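Local structure of sorbitol dehydrogenase (Gluconobacter oxydans, 5ITG) at residues A[39-44]-A[184-189]. The protein probably oxidises D-sorbitol to L-sorbose with NADP as the hydride acceptor, as a member of the mannitol dehydrogenase family. Sequence-based numbering, arbitrary orientation.
Sequences AHEAFY and TVMSCD
The carboxylate of E41 meets the thiol of C188 and the methyl end of M186, a selenomethionine. Its OE1 lies 3.4 Å from C188 SG. On the other branch, OE2 is 3.7 Å from the terminal methyl CE of M186. The E41 chain is fully stretched, with CG anti to the backbone N (chi1 -171°) and the next torsion also extended, which carries the acid from the first turn of helix 41-46 across to strand 184-187. M186, reaching out from the strand to meet it, instead bends at its last torsion (chi3 81°), setting CE 3.8 Å from E41 CD. OE2 also hydrogen-bonds S127 OG on the adjacent parallel strand 125-128, and W263 touches all three side chains. Just before E41 in the chain, H40 occupies the N-cap position; Y44 CE2 sits 3.6 Å above the plane of the H40 ring, toward its rim, and H40 NE2 hydrogen-bonds Q262 O. Were E41 replaced by an alanine, S127 OG would probably lose this partner and a gap would open beside C188 SG and the M186 methyl. The contact thus joins a helix to the Rossmann sheet through a buried acid; burial beside a thiol and a methyl may favour its protonated form, though the S127 bond could counter this.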
loop_
_atom_site.group_PDB
_atom_site.type_symbol
_atom_site.label_atom_id
_atom_site.label_comp_id
_atom_site.label_asym_id
_atom_site.label_seq_id
_atom_site.Cartn_x
_atom_site.Cartn_y
_atom_site.Cartn_z
ATOM N N ALA A 39 11.517 -1.826 -2.839
ATOM C CA ALA A 39 11.791 -1.703 -1.406
ATOM C C ALA A 39 11.006 -2.690 -0.548
ATOM O O ALA A 39 11.244 -2.803 0.657
ATOM C CB ALA A 39 11.493 -0.273 -0.945
ATOM N N HIS A 40 10.075 -3.411 -1.159
ATOM C CA HIS A 40 9.256 -4.353 -0.406
ATOM C C HIS A 40 9.431 -5.776 -0.933
ATOM O O HIS A 40 10.226 -6.538 -0.387
ATOM C CB HIS A 40 7.786 -3.900 -0.465
ATOM C CG HIS A 40 6.857 -4.715 0.382
ATOM N ND1 HIS A 40 6.204 -5.829 -0.094
ATOM C CD2 HIS A 40 6.475 -4.578 1.675
ATOM C CE1 HIS A 40 5.456 -6.343 0.868
ATOM N NE2 HIS A 40 5.602 -5.602 1.951
ATOM N N GLU A 41 8.722 -6.134 -2.000
ATOM C CA GLU A 41 8.846 -7.482 -2.555
ATOM C C GLU A 41 10.306 -7.867 -2.836
ATOM O O GLU A 41 10.774 -8.927 -2.415
ATOM C CB GLU A 41 8.039 -7.615 -3.847
ATOM C CG GLU A 41 7.960 -9.061 -4.347
ATOM C CD GLU A 41 7.311 -9.189 -5.709
ATOM O OE1 GLU A 41 6.365 -8.424 -5.988
ATOM O OE2 GLU A 41 7.734 -10.068 -6.496
ATOM N N ALA A 42 11.025 -7.011 -3.550
ATOM C CA ALA A 42 12.421 -7.291 -3.872
ATOM C C ALA A 42 13.246 -7.404 -2.596
ATOM O O ALA A 42 14.207 -8.177 -2.522
ATOM C CB ALA A 42 12.985 -6.187 -4.771
ATOM N N PHE A 43 12.853 -6.628 -1.591
ATOM C CA PHE A 43 13.526 -6.595 -0.288
ATOM C C PHE A 43 13.442 -7.935 0.433
ATOM O O PHE A 43 14.447 -8.433 0.951
ATOM C CB PHE A 43 12.893 -5.499 0.581
ATOM C CG PHE A 43 13.496 -5.372 1.949
ATOM C CD1 PHE A 43 14.733 -4.759 2.125
ATOM C CD2 PHE A 43 12.815 -5.844 3.065
ATOM C CE1 PHE A 43 15.287 -4.610 3.399
ATOM C CE2 PHE A 43 13.356 -5.703 4.345
ATOM C CZ PHE A 43 14.596 -5.083 4.512
ATOM N N TYR A 44 12.247 -8.519 0.479
ATOM C CA TYR A 44 12.072 -9.811 1.146
ATOM C C TYR A 44 12.774 -10.938 0.391
ATOM O O TYR A 44 13.405 -11.808 1.002
ATOM C CB TYR A 44 10.581 -10.138 1.306
ATOM C CG TYR A 44 9.899 -9.341 2.398
ATOM C CD1 TYR A 44 10.055 -9.685 3.743
ATOM C CD2 TYR A 44 9.107 -8.233 2.088
ATOM C CE1 TYR A 44 9.436 -8.946 4.759
ATOM C CE2 TYR A 44 8.484 -7.484 3.093
ATOM C CZ TYR A 44 8.652 -7.844 4.422
ATOM O OH TYR A 44 8.044 -7.098 5.407
ATOM N N THR A 184 1.733 -18.917 -9.914
ATOM C CA THR A 184 0.967 -18.151 -8.944
ATOM C C THR A 184 0.895 -16.686 -9.370
ATOM O O THR A 184 1.905 -16.102 -9.763
ATOM C CB THR A 184 1.636 -18.208 -7.554
ATOM O OG1 THR A 184 1.617 -19.552 -7.062
ATOM C CG2 THR A 184 0.915 -17.283 -6.572
ATOM N N VAL A 185 -0.293 -16.097 -9.306
ATOM C CA VAL A 185 -0.448 -14.682 -9.640
ATOM C C VAL A 185 -0.455 -13.971 -8.286
ATOM O O VAL A 185 -1.401 -14.105 -7.510
ATOM C CB VAL A 185 -1.770 -14.401 -10.377
ATOM C CG1 VAL A 185 -1.924 -12.917 -10.600
ATOM C CG2 VAL A 185 -1.797 -15.140 -11.708
HETATM N N MSE A 186 0.604 -13.220 -8.013
HETATM C CA MSE A 186 0.761 -12.538 -6.734
HETATM C C MSE A 186 0.731 -11.012 -6.798
HETATM O O MSE A 186 1.727 -10.367 -7.120
HETATM C CB MSE A 186 2.068 -13.005 -6.089
HETATM C CG MSE A 186 2.340 -12.487 -4.679
HETATM SE SE MSE A 186 3.915 -13.376 -3.940
HETATM C CE MSE A 186 5.284 -12.321 -4.786
ATOM N N SER A 187 -0.421 -10.438 -6.484
ATOM C CA SER A 187 -0.551 -8.990 -6.478
ATOM C C SER A 187 0.120 -8.419 -5.227
ATOM O O SER A 187 -0.053 -8.945 -4.124
ATOM C CB SER A 187 -2.024 -8.595 -6.483
ATOM O OG SER A 187 -2.173 -7.199 -6.309
ATOM N N CYS A 188 0.913 -7.368 -5.402
ATOM C CA CYS A 188 1.546 -6.715 -4.264
ATOM C C CYS A 188 1.101 -5.258 -4.195
ATOM O O CYS A 188 1.774 -4.409 -3.603
ATOM C CB CYS A 188 3.067 -6.820 -4.343
ATOM S SG CYS A 188 3.665 -8.477 -3.904
ATOM N N ASP A 189 -0.041 -4.980 -4.817
ATOM C CA ASP A 189 -0.629 -3.644 -4.786
ATOM C C ASP A 189 -1.390 -3.523 -3.470
ATOM O O ASP A 189 -1.929 -4.513 -2.971
ATOM C CB ASP A 189 -1.594 -3.452 -5.952
ATOM C CG ASP A 189 -0.887 -3.031 -7.229
ATOM O OD1 ASP A 189 -0.299 -1.936 -7.234
ATOM O OD2 ASP A 189 -0.921 -3.789 -8.222
#